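Local coordinates for protein CDA peptide synthetase I (Streptomyces coelicolor, PDB 4JN3) that forms the first condensation domain of a large, multidomain peptide synthetase from an actinomycete, at residues A[229-234]-A[413-418]; A[244-249]-A[424-429]; A[278-283]-A[441-446]. All coordinates share one frame; numbering follows the deposited sequence.

Contact 1 (A[229-234]-A[413-418]); sequences SLTGRG and PQVYGG
The ring of Tyr416 is met at a slant by the methyl of Thr231, whose CG2 lies 3.3 Å from ring atom CE1 and somewhat farther from CD1 and CZ. The second flat group, the guanidinium of Arg233, also stands obliquely to what it meets, its NE 3.2 Å from the backbone O of Val415. Val415 is the residue most covered by the facing loop. With CG1 anti to the backbone N (chi1 -175°), that methyl lies 3.4 Å from Ser229 OG and just as close to Thr231 OG1. It also touches CD of Arg233, whose extended chain slides past the valine in the opposite direction.

Ser229 OG and Tyr416 OH sit 3.2 Å apart, and each is hydrogen-bonded to OD1 of Asp392, a shared partner consistent with their closeness. The serine oxygen is held from its own loop as well: it accepts from Thr231 N (3.1 Å, nearly straight at 170°) and from Thr231 OG1 (2.8 Å). One water joins Leu230 N to Tyr416 OH, and another spans Gly234 O and Gln414 O. The bond from Thr231 N to Ser229 OG makes an ST turn, laid over a type I beta turn from Ser229 to Gly232; this compact turn packs against the connection that ends in Gly417, the N-cap of helix 418-437.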
ATOM      1  N   SER A 229       6.505 -19.167   6.996  1.00 37.30           N
ATOM      2  CA  SER A 229       5.209 -18.629   7.386  1.00 30.47           C
ATOM      3  C   SER A 229       4.935 -18.891   8.863  1.00 42.69           C
ATOM      4  O   SER A 229       5.454 -19.848   9.437  1.00 49.00           O
ATOM      5  CB  SER A 229       4.100 -19.242   6.531  1.00 37.92           C
ATOM      6  OG  SER A 229       2.823 -18.939   7.059  1.00 38.52           O
ATOM      7  N   LEU A 230       4.124 -18.031   9.471  1.00 45.44           N
ATOM      8  CA  LEU A 230       3.687 -18.213  10.850  1.00 45.44           C
ATOM      9  C   LEU A 230       3.007 -19.568  11.014  1.00 52.89           C
ATOM     10  O   LEU A 230       2.940 -20.116  12.115  1.00 45.03           O
ATOM     11  CB  LEU A 230       2.699 -17.111  11.240  1.00 41.60           C
ATOM     12  CG  LEU A 230       3.095 -16.086  12.305  1.00 45.17           C
ATOM     13  CD1 LEU A 230       4.320 -16.552  13.083  1.00 47.07           C
ATOM     14  CD2 LEU A 230       3.326 -14.716  11.679  1.00 40.70           C
ATOM     15  N   THR A 231       2.502 -20.100   9.905  1.00 46.69           N
ATOM     16  CA  THR A 231       1.712 -21.326   9.917  1.00 51.52           C
ATOM     17  C   THR A 231       2.566 -22.593   9.875  1.00 59.91           C
ATOM     18  O   THR A 231       2.103 -23.673  10.246  1.00 59.76           O
ATOM     19  CB  THR A 231       0.740 -21.363   8.726  1.00 42.34           C
ATOM     20  OG1 THR A 231       1.485 -21.317   7.503  1.00 43.74           O
ATOM     21  CG2 THR A 231      -0.209 -20.178   8.780  1.00 41.25           C
ATOM     22  N   GLY A 232       3.806 -22.460   9.419  1.00 51.25           N
ATOM     23  CA  GLY A 232       4.679 -23.608   9.249  1.00 61.46           C
ATOM     24  C   GLY A 232       4.950 -23.859   7.778  1.00 63.22           C
ATOM     25  O   GLY A 232       6.018 -24.343   7.403  1.00 75.78           O
ATOM     26  N   ARG A 233       3.969 -23.525   6.946  1.00 60.45           N
ATOM     27  CA  ARG A 233       4.119 -23.573   5.498  1.00 60.66           C
ATOM     28  C   ARG A 233       5.293 -22.667   5.102  1.00 63.83           C
ATOM     29  O   ARG A 233       5.855 -21.988   5.962  1.00 64.74           O
ATOM     30  CB  ARG A 233       2.805 -23.132   4.849  1.00 59.43           C
ATOM     31  CG  ARG A 233       1.584 -23.805   5.469  1.00 61.52           C
ATOM     32  CD  ARG A 233       0.278 -23.141   5.053  1.00 61.98           C
ATOM     33  NE  ARG A 233      -0.771 -23.334   6.054  1.00 49.47           N
ATOM     34  CZ  ARG A 233      -1.595 -24.376   6.086  1.00 55.76           C
ATOM     35  NH1 ARG A 233      -1.497 -25.330   5.169  1.00 48.48           N
ATOM     36  NH2 ARG A 233      -2.517 -24.468   7.036  1.00 44.34           N
ATOM     37  N   GLY A 234       5.672 -22.633   3.825  1.00 69.07           N
ATOM     38  CA  GLY A 234       4.956 -23.282   2.744  1.00 65.58           C
ATOM     39  C   GLY A 234       4.442 -22.197   1.815  1.00 64.51           C
ATOM     40  O   GLY A 234       3.271 -21.820   1.876  1.00 63.37           O
ATOM     41  N   PRO A 413      -4.609 -16.894   0.690  1.00 16.40           N
ATOM     42  CA  PRO A 413      -5.708 -17.824   0.984  1.00 13.82           C
ATOM     43  C   PRO A 413      -5.287 -19.298   0.960  1.00 16.62           C
ATOM     44  O   PRO A 413      -6.025 -20.149   1.461  1.00 23.25           O
ATOM     45  CB  PRO A 413      -6.730 -17.525  -0.126  1.00 17.12           C
ATOM     46  CG  PRO A 413      -5.923 -16.973  -1.242  1.00 19.44           C
ATOM     47  CD  PRO A 413      -4.821 -16.177  -0.580  1.00 18.74           C
ATOM     48  N   GLN A 414      -4.127 -19.592   0.383  1.00 14.47           N
ATOM     49  CA  GLN A 414      -3.588 -20.950   0.395  1.00 19.11           C
ATOM     50  C   GLN A 414      -2.846 -21.210   1.700  1.00 25.27           C
ATOM     51  O   GLN A 414      -2.448 -22.340   1.989  1.00 22.65           O
ATOM     52  CB  GLN A 414      -2.641 -21.172  -0.789  1.00 22.76           C
ATOM     53  CG  GLN A 414      -3.315 -21.092  -2.150  1.00 21.23           C
ATOM     54  CD  GLN A 414      -2.357 -21.347  -3.302  1.00 25.78           C
ATOM     55  OE1 GLN A 414      -1.139 -21.401  -3.120  1.00 24.98           O
ATOM     56  NE2 GLN A 414      -2.908 -21.505  -4.502  1.00 28.23           N
ATOM     57  N   VAL A 415      -2.659 -20.155   2.487  1.00 19.65           N
ATOM     58  CA  VAL A 415      -1.902 -20.247   3.727  1.00 20.64           C
ATOM     59  C   VAL A 415      -2.793 -20.033   4.949  1.00 22.06           C
ATOM     60  O   VAL A 415      -2.637 -20.714   5.962  1.00 24.45           O
ATOM     61  CB  VAL A 415      -0.733 -19.238   3.748  1.00 19.24           C
ATOM     62  CG1 VAL A 415       0.123 -19.437   4.987  1.00 27.08           C
ATOM     63  CG2 VAL A 415       0.109 -19.376   2.492  1.00 23.89           C
ATOM     64  N   TYR A 416      -3.731 -19.093   4.852  1.00 17.78           N
ATOM     65  CA  TYR A 416      -4.629 -18.796   5.963  1.00 15.10           C
ATOM     66  C   TYR A 416      -6.086 -18.783   5.537  1.00 22.62           C
ATOM     67  O   TYR A 416      -6.421 -18.286   4.465  1.00 23.13           O
ATOM     68  CB  TYR A 416      -4.333 -17.410   6.552  1.00 21.55           C
ATOM     69  CG  TYR A 416      -2.891 -17.130   6.888  1.00 16.99           C
ATOM     70  CD1 TYR A 416      -2.414 -17.292   8.184  1.00 19.21           C
ATOM     71  CD2 TYR A 416      -2.008 -16.679   5.916  1.00 18.52           C
ATOM     72  CE1 TYR A 416      -1.093 -17.030   8.495  1.00 20.54           C
ATOM     73  CE2 TYR A 416      -0.688 -16.412   6.218  1.00 19.79           C
ATOM     74  CZ  TYR A 416      -0.236 -16.589   7.509  1.00 22.14           C
ATOM     75  OH  TYR A 416       1.080 -16.324   7.814  1.00 23.82           O
ATOM     76  N   GLY A 417      -6.956 -19.301   6.396  1.00 16.56           N
ATOM     77  CA  GLY A 417      -8.371 -19.008   6.295  1.00 21.49           C
ATOM     78  C   GLY A 417      -8.631 -17.731   7.075  1.00 27.34           C
ATOM     79  O   GLY A 417      -7.770 -17.289   7.839  1.00 23.04           O
ATOM     80  N   GLY A 418      -9.802 -17.129   6.892  1.00 18.39           N
ATOM     81  CA  GLY A 418     -10.127 -15.893   7.580  1.00 17.40           C
ATOM     82  C   GLY A 418     -10.081 -16.044   9.090  1.00 23.06           C
ATOM     83  O   GLY A 418      -9.650 -15.141   9.809  1.00 20.68           O
TER
HETATM   84  O   HOH W   1       4.045 -15.191   8.646  1.00 33.09           O
HETATM   85  O   HOH W   2       0.664 -22.851   1.182  1.00 38.20           O

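Contact 2 (A[244-249]-A[424-429]); sequences RSLGLP and LQERFV
Leu246 reaches from its strand toward the helix, and its atoms meet a succession of helix residues. CB of Leu246 rests against the side-chain amide of Gln425, 3.7 Å from CD of Gln425. CG stands anti to the backbone N (chi1 178°), which carries the branch onward to Val429, where CD2 of Leu246 lies 4.1 Å from CG2 of Val429. The same methyl of Leu246 passes 4.3 Å from OE1 of Glu426, a carboxylate that forms a salt bridge with Arg430. Farther along the strand Leu248 adds a smaller touch, CD1 to CG1 of Val429 at 4.2 Å, so both methyls of the valine are used, one for each leucine.

Gln425 comes the other way. Its extended chain brings the amide to the strand backbone, CD standing 3.8 Å from the carbonyl O of Arg244. The amide is probably modelled turned over; with its two ends exchanged, it may hydrogen-bond to that carbonyl.

Arg244, Leu246 and Leu248 all start their side chains toward the helix, whereas Ser245 starts away from it and bonds to Asp408. The axes of strand 244-248 and helix 424-429 come within 10.0 Å and run at 33° to each other. Strand 242-248 is the outermost strand on this side of a mixed sheet, hydrogen-bonded to strand 404-411, and helix 418-437 packs against both, Gln425 and Phe428 touching Phe409, while Arg252 of helix 250-263 touches Val429.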
ATOM      1  N   ARG A 244      -8.562  -9.514   7.082  1.00 14.25           N
ATOM      2  CA  ARG A 244      -9.272  -9.349   8.340  1.00 13.62           C
ATOM      3  C   ARG A 244      -8.810  -8.062   9.023  1.00 15.72           C
ATOM      4  O   ARG A 244      -7.620  -7.877   9.281  1.00 14.69           O
ATOM      5  CB  ARG A 244      -9.094 -10.572   9.241  1.00 17.32           C
ATOM      6  CG  ARG A 244      -9.872 -11.799   8.747  1.00 16.35           C
ATOM      7  CD  ARG A 244     -11.378 -11.524   8.679  1.00 16.66           C
ATOM      8  NE  ARG A 244     -12.129 -12.652   8.119  1.00 21.52           N
ATOM      9  CZ  ARG A 244     -12.420 -12.796   6.828  1.00 28.25           C
ATOM     10  NH1 ARG A 244     -12.028 -11.883   5.945  1.00 22.17           N
ATOM     11  NH2 ARG A 244     -13.110 -13.853   6.413  1.00 27.39           N
ATOM     12  N   SER A 245      -9.763  -7.171   9.280  1.00 14.93           N
ATOM     13  CA  SER A 245      -9.465  -5.832   9.787  1.00 14.18           C
ATOM     14  C   SER A 245      -9.953  -5.657  11.223  1.00 21.96           C
ATOM     15  O   SER A 245     -11.093  -5.998  11.555  1.00 19.02           O
ATOM     16  CB  SER A 245     -10.104  -4.780   8.870  1.00 17.91           C
ATOM     17  OG  SER A 245      -9.747  -3.457   9.249  1.00 21.60           O
ATOM     18  N   LEU A 246      -9.086  -5.117  12.073  1.00 15.41           N
ATOM     19  CA  LEU A 246      -9.422  -4.897  13.473  1.00 17.25           C
ATOM     20  C   LEU A 246      -9.199  -3.438  13.852  1.00 20.84           C
ATOM     21  O   LEU A 246      -8.108  -2.900  13.657  1.00 19.53           O
ATOM     22  CB  LEU A 246      -8.569  -5.801  14.364  1.00 15.79           C
ATOM     23  CG  LEU A 246      -8.776  -5.663  15.870  1.00 21.71           C
ATOM     24  CD1 LEU A 246     -10.200  -6.044  16.240  1.00 20.48           C
ATOM     25  CD2 LEU A 246      -7.767  -6.522  16.616  1.00 17.92           C
ATOM     26  N   GLY A 247     -10.236  -2.794  14.379  1.00 17.15           N
ATOM     27  CA  GLY A 247     -10.117  -1.421  14.834  1.00 18.80           C
ATOM     28  C   GLY A 247      -9.728  -1.356  16.300  1.00 22.61           C
ATOM     29  O   GLY A 247     -10.306  -2.053  17.129  1.00 20.87           O
ATOM     30  N   LEU A 248      -8.733  -0.532  16.621  1.00 15.58           N
ATOM     31  CA  LEU A 248      -8.307  -0.346  18.005  1.00 17.33           C
ATOM     32  C   LEU A 248      -8.394   1.133  18.386  1.00 16.64           C
ATOM     33  O   LEU A 248      -7.762   1.979  17.747  1.00 17.02           O
ATOM     34  CB  LEU A 248      -6.872  -0.846  18.200  1.00 16.38           C
ATOM     35  CG  LEU A 248      -6.547  -2.291  17.819  1.00 20.35           C
ATOM     36  CD1 LEU A 248      -5.049  -2.530  17.881  1.00 21.32           C
ATOM     37  CD2 LEU A 248      -7.284  -3.266  18.726  1.00 24.12           C
ATOM     38  N   PRO A 249      -9.186   1.452  19.421  1.00 16.14           N
ATOM     39  CA  PRO A 249      -9.358   2.837  19.879  1.00 21.05           C
ATOM     40  C   PRO A 249      -8.109   3.340  20.606  1.00 13.49           C
ATOM     41  O   PRO A 249      -7.271   2.533  20.997  1.00 14.16           O
ATOM     42  CB  PRO A 249     -10.529   2.730  20.860  1.00 20.62           C
ATOM     43  CG  PRO A 249     -10.419   1.342  21.399  1.00 21.46           C
ATOM     44  CD  PRO A 249      -9.948   0.498  20.248  1.00 18.66           C
ATOM     45  N   LEU A 424      -4.673 -15.157  14.829  1.00 18.31           N
ATOM     46  CA  LEU A 424      -3.290 -14.693  14.847  1.00 18.68           C
ATOM     47  C   LEU A 424      -3.222 -13.199  15.157  1.00 17.97           C
ATOM     48  O   LEU A 424      -2.360 -12.743  15.913  1.00 17.47           O
ATOM     49  CB  LEU A 424      -2.635 -14.965  13.493  1.00 20.33           C
ATOM     50  CG  LEU A 424      -1.119 -14.805  13.418  1.00 24.53           C
ATOM     51  CD1 LEU A 424      -0.444 -15.833  14.314  1.00 24.55           C
ATOM     52  CD2 LEU A 424      -0.633 -14.939  11.976  1.00 27.97           C
ATOM     53  N   GLN A 425      -4.134 -12.447  14.553  1.00 15.72           N
ATOM     54  CA  GLN A 425      -4.198 -11.003  14.717  1.00 19.14           C
ATOM     55  C   GLN A 425      -4.437 -10.626  16.176  1.00 19.74           C
ATOM     56  O   GLN A 425      -3.771  -9.743  16.717  1.00 17.28           O
ATOM     57  CB  GLN A 425      -5.320 -10.456  13.842  1.00 19.59           C
ATOM     58  CG  GLN A 425      -5.475  -8.951  13.829  1.00 19.36           C
ATOM     59  CD  GLN A 425      -6.590  -8.538  12.901  1.00 20.93           C
ATOM     60  OE1 GLN A 425      -6.390  -7.757  11.966  1.00 19.52           O
ATOM     61  NE2 GLN A 425      -7.775  -9.082  13.136  1.00 15.29           N
ATOM     62  N   GLU A 426      -5.397 -11.298  16.804  1.00 19.53           N
ATOM     63  CA  GLU A 426      -5.733 -11.032  18.199  1.00 21.43           C
ATOM     64  C   GLU A 426      -4.544 -11.323  19.100  1.00 19.83           C
ATOM     65  O   GLU A 426      -4.194 -10.517  19.962  1.00 18.75           O
ATOM     66  CB  GLU A 426      -6.942 -11.864  18.640  1.00 22.81           C
ATOM     67  CG  GLU A 426      -7.251 -11.773  20.131  1.00 25.39           C
ATOM     68  CD  GLU A 426      -7.738 -10.398  20.548  1.00 27.32           C
ATOM     69  OE1 GLU A 426      -8.013  -9.568  19.659  1.00 24.66           O
ATOM     70  OE2 GLU A 426      -7.848 -10.146  21.768  1.00 29.17           O
ATOM     71  N   ARG A 427      -3.918 -12.478  18.900  1.00 18.57           N
ATOM     72  CA  ARG A 427      -2.752 -12.837  19.693  1.00 17.30           C
ATOM     73  C   ARG A 427      -1.627 -11.822  19.498  1.00 20.91           C
ATOM     74  O   ARG A 427      -0.960 -11.435  20.460  1.00 16.01           O
ATOM     75  CB  ARG A 427      -2.286 -14.260  19.370  1.00 24.11           C
ATOM     76  CG  ARG A 427      -3.317 -15.321  19.735  1.00 39.40           C
ATOM     77  CD  ARG A 427      -2.822 -16.727  19.440  1.00 44.27           C
ATOM     78  NE  ARG A 427      -1.503 -16.961  20.016  1.00 34.33           N
ATOM     79  CZ  ARG A 427      -0.396 -17.113  19.299  1.00 49.15           C
ATOM     80  NH1 ARG A 427      -0.453 -17.070  17.973  1.00 47.38           N
ATOM     81  NH2 ARG A 427       0.764 -17.320  19.906  1.00 57.02           N
ATOM     82  N   PHE A 428      -1.438 -11.363  18.261  1.00 16.56           N
ATOM     83  CA  PHE A 428      -0.407 -10.360  18.000  1.00 16.66           C
ATOM     84  C   PHE A 428      -0.661  -9.012  18.675  1.00 14.93           C
ATOM     85  O   PHE A 428       0.221  -8.479  19.345  1.00 14.91           O
ATOM     86  CB  PHE A 428      -0.186 -10.123  16.504  1.00 15.64           C
ATOM     87  CG  PHE A 428       0.685  -8.930  16.224  1.00 17.21           C
ATOM     88  CD1 PHE A 428       2.040  -8.967  16.507  1.00 12.84           C
ATOM     89  CD2 PHE A 428       0.147  -7.764  15.704  1.00 14.92           C
ATOM     90  CE1 PHE A 428       2.847  -7.867  16.272  1.00 17.32           C
ATOM     91  CE2 PHE A 428       0.951  -6.658  15.465  1.00 14.82           C
ATOM     92  CZ  PHE A 428       2.302  -6.713  15.750  1.00 12.44           C
ATOM     93  N   VAL A 429      -1.844  -8.437  18.475  1.00 15.84           N
ATOM     94  CA  VAL A 429      -2.101  -7.108  19.033  1.00 14.36           C
ATOM     95  C   VAL A 429      -2.002  -7.101  20.562  1.00 20.96           C
ATOM     96  O   VAL A 429      -1.508  -6.139  21.147  1.00 16.96           O
ATOM     97  CB  VAL A 429      -3.444  -6.499  18.562  1.00 16.45           C
ATOM     98  CG1 VAL A 429      -3.449  -6.342  17.043  1.00 17.59           C
ATOM     99  CG2 VAL A 429      -4.622  -7.337  19.038  1.00 19.13           C
TER

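Contact 3 (A[278-283]-A[441-446]); sequences FLHRTT and ATVDEV
The C-terminal end of helix 267-283 is fastened to the loop after helix 418-437 by two neighbouring residues, His280 in a His-carboxylate hydrogen bond and Arg281 through backbone carbonyls. His280 NE2 donates to Asp444 OD1 at 3.0 Å, though the bond is bent (143°). The oxygen lies in the ring plane and offers its syn lone pair, while a water bridges the same NE2 and the other carboxylate oxygen, OD2. On the far side of the ring ND1 bonds to Ala285 O.

Arg281 folds back at chi2 and chi3 (-69° and -56°), which brings NH1 to two acceptors. The bond from Arg281 NH1 to Val446 O is short, 2.7 Å, and meets a lone pair in the carbonyl plane; that from NH1 to Val443 O measures 2.8 Å. Val443 O also accepts from Val446 N within the loop. Asp444 O lies over one face of the guanidinium, and the stem of Arg281 packs on Val443, CG to CG1 at 4.2 Å.

One nitrogen of a charged guanidinium thus ties together two carbonyls of the same bend, which would reinforce the bend's own backbone bonds. The carboxylate of Asp444 would probably favour a positively charged His280, whose two ring nitrogens both face oxygens.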
ATOM      1  N   PHE A 278       7.261 -11.244  18.218  1.00 17.22           N
ATOM      2  CA  PHE A 278       6.156 -12.183  18.072  1.00 18.87           C
ATOM      3  C   PHE A 278       6.570 -13.406  17.256  1.00 21.20           C
ATOM      4  O   PHE A 278       6.242 -14.539  17.614  1.00 20.04           O
ATOM      5  CB  PHE A 278       4.964 -11.473  17.424  1.00 17.91           C
ATOM      6  CG  PHE A 278       3.739 -12.326  17.289  1.00 17.65           C
ATOM      7  CD1 PHE A 278       2.945 -12.604  18.390  1.00 16.62           C
ATOM      8  CD2 PHE A 278       3.362 -12.821  16.052  1.00 19.34           C
ATOM      9  CE1 PHE A 278       1.805 -13.378  18.261  1.00 17.16           C
ATOM     10  CE2 PHE A 278       2.225 -13.595  15.916  1.00 21.06           C
ATOM     11  CZ  PHE A 278       1.446 -13.874  17.022  1.00 22.20           C
ATOM     12  N   LEU A 279       7.285 -13.177  16.156  1.00 18.24           N
ATOM     13  CA  LEU A 279       7.812 -14.274  15.349  1.00 22.25           C
ATOM     14  C   LEU A 279       8.771 -15.130  16.166  1.00 25.30           C
ATOM     15  O   LEU A 279       8.732 -16.361  16.106  1.00 22.93           O
ATOM     16  CB  LEU A 279       8.541 -13.740  14.117  1.00 19.78           C
ATOM     17  CG  LEU A 279       7.669 -13.097  13.041  1.00 21.11           C
ATOM     18  CD1 LEU A 279       8.535 -12.601  11.897  1.00 24.23           C
ATOM     19  CD2 LEU A 279       6.650 -14.098  12.545  1.00 25.99           C
ATOM     20  N   HIS A 280       9.642 -14.469  16.920  1.00 19.39           N
ATOM     21  CA  HIS A 280      10.609 -15.168  17.764  1.00 25.55           C
ATOM     22  C   HIS A 280       9.923 -16.074  18.784  1.00 31.21           C
ATOM     23  O   HIS A 280      10.305 -17.233  18.952  1.00 22.65           O
ATOM     24  CB  HIS A 280      11.520 -14.172  18.485  1.00 21.89           C
ATOM     25  CG  HIS A 280      12.341 -14.790  19.575  1.00 21.76           C
ATOM     26  ND1 HIS A 280      13.306 -15.744  19.330  1.00 27.38           N
ATOM     27  CD2 HIS A 280      12.331 -14.601  20.916  1.00 29.60           C
ATOM     28  CE1 HIS A 280      13.859 -16.111  20.472  1.00 29.99           C
ATOM     29  NE2 HIS A 280      13.286 -15.431  21.449  1.00 32.37           N
ATOM     30  N   ARG A 281       8.910 -15.542  19.461  1.00 19.31           N
ATOM     31  CA  ARG A 281       8.210 -16.292  20.499  1.00 23.31           C
ATOM     32  C   ARG A 281       7.351 -17.407  19.913  1.00 32.12           C
ATOM     33  O   ARG A 281       7.101 -18.415  20.572  1.00 29.48           O
ATOM     34  CB  ARG A 281       7.352 -15.360  21.360  1.00 25.44           C
ATOM     35  CG  ARG A 281       8.149 -14.447  22.283  1.00 22.66           C
ATOM     36  CD  ARG A 281       8.832 -15.241  23.390  1.00 29.06           C
ATOM     37  NE  ARG A 281       7.861 -16.021  24.150  1.00 27.04           N
ATOM     38  CZ  ARG A 281       7.129 -15.531  25.145  1.00 24.98           C
ATOM     39  NH1 ARG A 281       7.266 -14.262  25.509  1.00 26.77           N
ATOM     40  NH2 ARG A 281       6.262 -16.308  25.779  1.00 30.94           N
ATOM     41  N   THR A 282       6.910 -17.224  18.672  1.00 29.26           N
ATOM     42  CA  THR A 282       6.047 -18.199  18.008  1.00 24.82           C
ATOM     43  C   THR A 282       6.822 -19.397  17.469  1.00 32.46           C
ATOM     44  O   THR A 282       6.379 -20.539  17.591  1.00 32.56           O
ATOM     45  CB  THR A 282       5.266 -17.559  16.838  1.00 25.68           C
ATOM     46  OG1 THR A 282       4.355 -16.583  17.349  1.00 28.53           O
ATOM     47  CG2 THR A 282       4.482 -18.620  16.079  1.00 40.60           C
ATOM     48  N   THR A 283       7.979 -19.130  16.875  1.00 31.17           N
ATOM     49  CA  THR A 283       8.738 -20.165  16.183  1.00 36.15           C
ATOM     50  C   THR A 283      10.005 -20.570  16.930  1.00 40.83           C
ATOM     51  O   THR A 283      10.574 -21.632  16.672  1.00 44.46           O
ATOM     52  CB  THR A 283       9.132 -19.700  14.775  1.00 35.40           C
ATOM     53  OG1 THR A 283      10.059 -18.612  14.879  1.00 35.27           O
ATOM     54  CG2 THR A 283       7.902 -19.246  14.003  1.00 36.98           C
ATOM     55  N   ALA A 441      11.046  -4.971  29.964  1.00 21.31           N
ATOM     56  CA  ALA A 441      10.794  -6.392  30.208  1.00 25.68           C
ATOM     57  C   ALA A 441      11.564  -7.280  29.235  1.00 27.27           C
ATOM     58  O   ALA A 441      11.817  -6.893  28.094  1.00 24.34           O
ATOM     59  CB  ALA A 441       9.303  -6.683  30.134  1.00 23.87           C
ATOM     60  N   THR A 442      11.938  -8.470  29.691  1.00 26.07           N
ATOM     61  CA  THR A 442      12.614  -9.445  28.846  1.00 25.50           C
ATOM     62  C   THR A 442      11.619 -10.103  27.887  1.00 24.27           C
ATOM     63  O   THR A 442      10.591 -10.624  28.316  1.00 27.50           O
ATOM     64  CB  THR A 442      13.294 -10.535  29.705  1.00 31.51           C
ATOM     65  OG1 THR A 442      14.307  -9.931  30.520  1.00 32.44           O
ATOM     66  CG2 THR A 442      13.926 -11.589  28.825  1.00 35.31           C
ATOM     67  N   VAL A 443      11.921 -10.069  26.593  1.00 25.65           N
ATOM     68  CA  VAL A 443      11.009 -10.607  25.580  1.00 24.58           C
ATOM     69  C   VAL A 443      10.584 -12.048  25.873  1.00 23.74           C
ATOM     70  O   VAL A 443       9.413 -12.401  25.727  1.00 21.91           O
ATOM     71  CB  VAL A 443      11.617 -10.519  24.168  1.00 25.55           C
ATOM     72  CG1 VAL A 443      10.813 -11.358  23.184  1.00 25.39           C
ATOM     73  CG2 VAL A 443      11.679  -9.064  23.710  1.00 24.12           C
ATOM     74  N   ASP A 444      11.536 -12.876  26.294  1.00 30.23           N
ATOM     75  CA  ASP A 444      11.245 -14.282  26.574  1.00 26.71           C
ATOM     76  C   ASP A 444      10.322 -14.474  27.776  1.00 25.65           C
ATOM     77  O   ASP A 444       9.796 -15.565  27.984  1.00 34.57           O
ATOM     78  CB  ASP A 444      12.537 -15.077  26.776  1.00 32.98           C
ATOM     79  CG  ASP A 444      13.350 -15.197  25.506  1.00 40.01           C
ATOM     80  OD1 ASP A 444      12.746 -15.158  24.414  1.00 43.12           O
ATOM     81  OD2 ASP A 444      14.588 -15.325  25.598  1.00 45.09           O
ATOM     82  N   GLU A 445      10.124 -13.416  28.558  1.00 20.34           N
ATOM     83  CA  GLU A 445       9.307 -13.500  29.767  1.00 28.39           C
ATOM     84  C   GLU A 445       7.939 -12.841  29.620  1.00 28.62           C
ATOM     85  O   GLU A 445       7.071 -13.005  30.474  1.00 27.11           O
ATOM     86  CB  GLU A 445      10.044 -12.883  30.957  1.00 30.69           C
ATOM     87  CG  GLU A 445      11.324 -13.610  31.338  1.00 37.65           C
ATOM     88  CD  GLU A 445      12.038 -12.960  32.507  1.00 47.72           C
ATOM     89  OE1 GLU A 445      11.496 -11.984  33.073  1.00 41.00           O
ATOM     90  OE2 GLU A 445      13.145 -13.424  32.859  1.00 49.70           O
ATOM     91  N   VAL A 446       7.746 -12.095  28.538  1.00 30.93           N
ATOM     92  CA  VAL A 446       6.494 -11.368  28.339  1.00 20.23           C
ATOM     93  C   VAL A 446       5.319 -12.300  28.045  1.00 18.90           C
ATOM     94  O   VAL A 446       5.443 -13.252  27.271  1.00 24.09           O
ATOM     95  CB  VAL A 446       6.624 -10.329  27.207  1.00 29.17           C
ATOM     96  CG1 VAL A 446       5.323  -9.566  27.044  1.00 27.58           C
ATOM     97  CG2 VAL A 446       7.774  -9.374  27.497  1.00 24.39           C
TER
HETATM   98  O   HOH W   3      15.432 -16.424  23.228  1.00 38.60           O

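In the fold
From the N terminus the chain lays down 229-234, then strand segment 244-249, then helix segment 278-283; each waits until the C-terminal part for its partner. Contact 1 closes first, at 413-418, contact 2 at 424-429 and contact 3 at 441-446, with 178, 174 and 157 residues between their segments. The order is the same on both sides, so every pair of contacts crosses and none nests. The three lie 17 to 21 Å apart, centre to centre, and are joined by packing: Leu230 touches Leu424, Leu279 and Thr282, and Phe278 meets Phe428 edge-to-face. Together they tie helix 418-437 and its flanking loops to the 229-234 loop, to edge strand 242-248 of the four-stranded sheet and to helix 267-283.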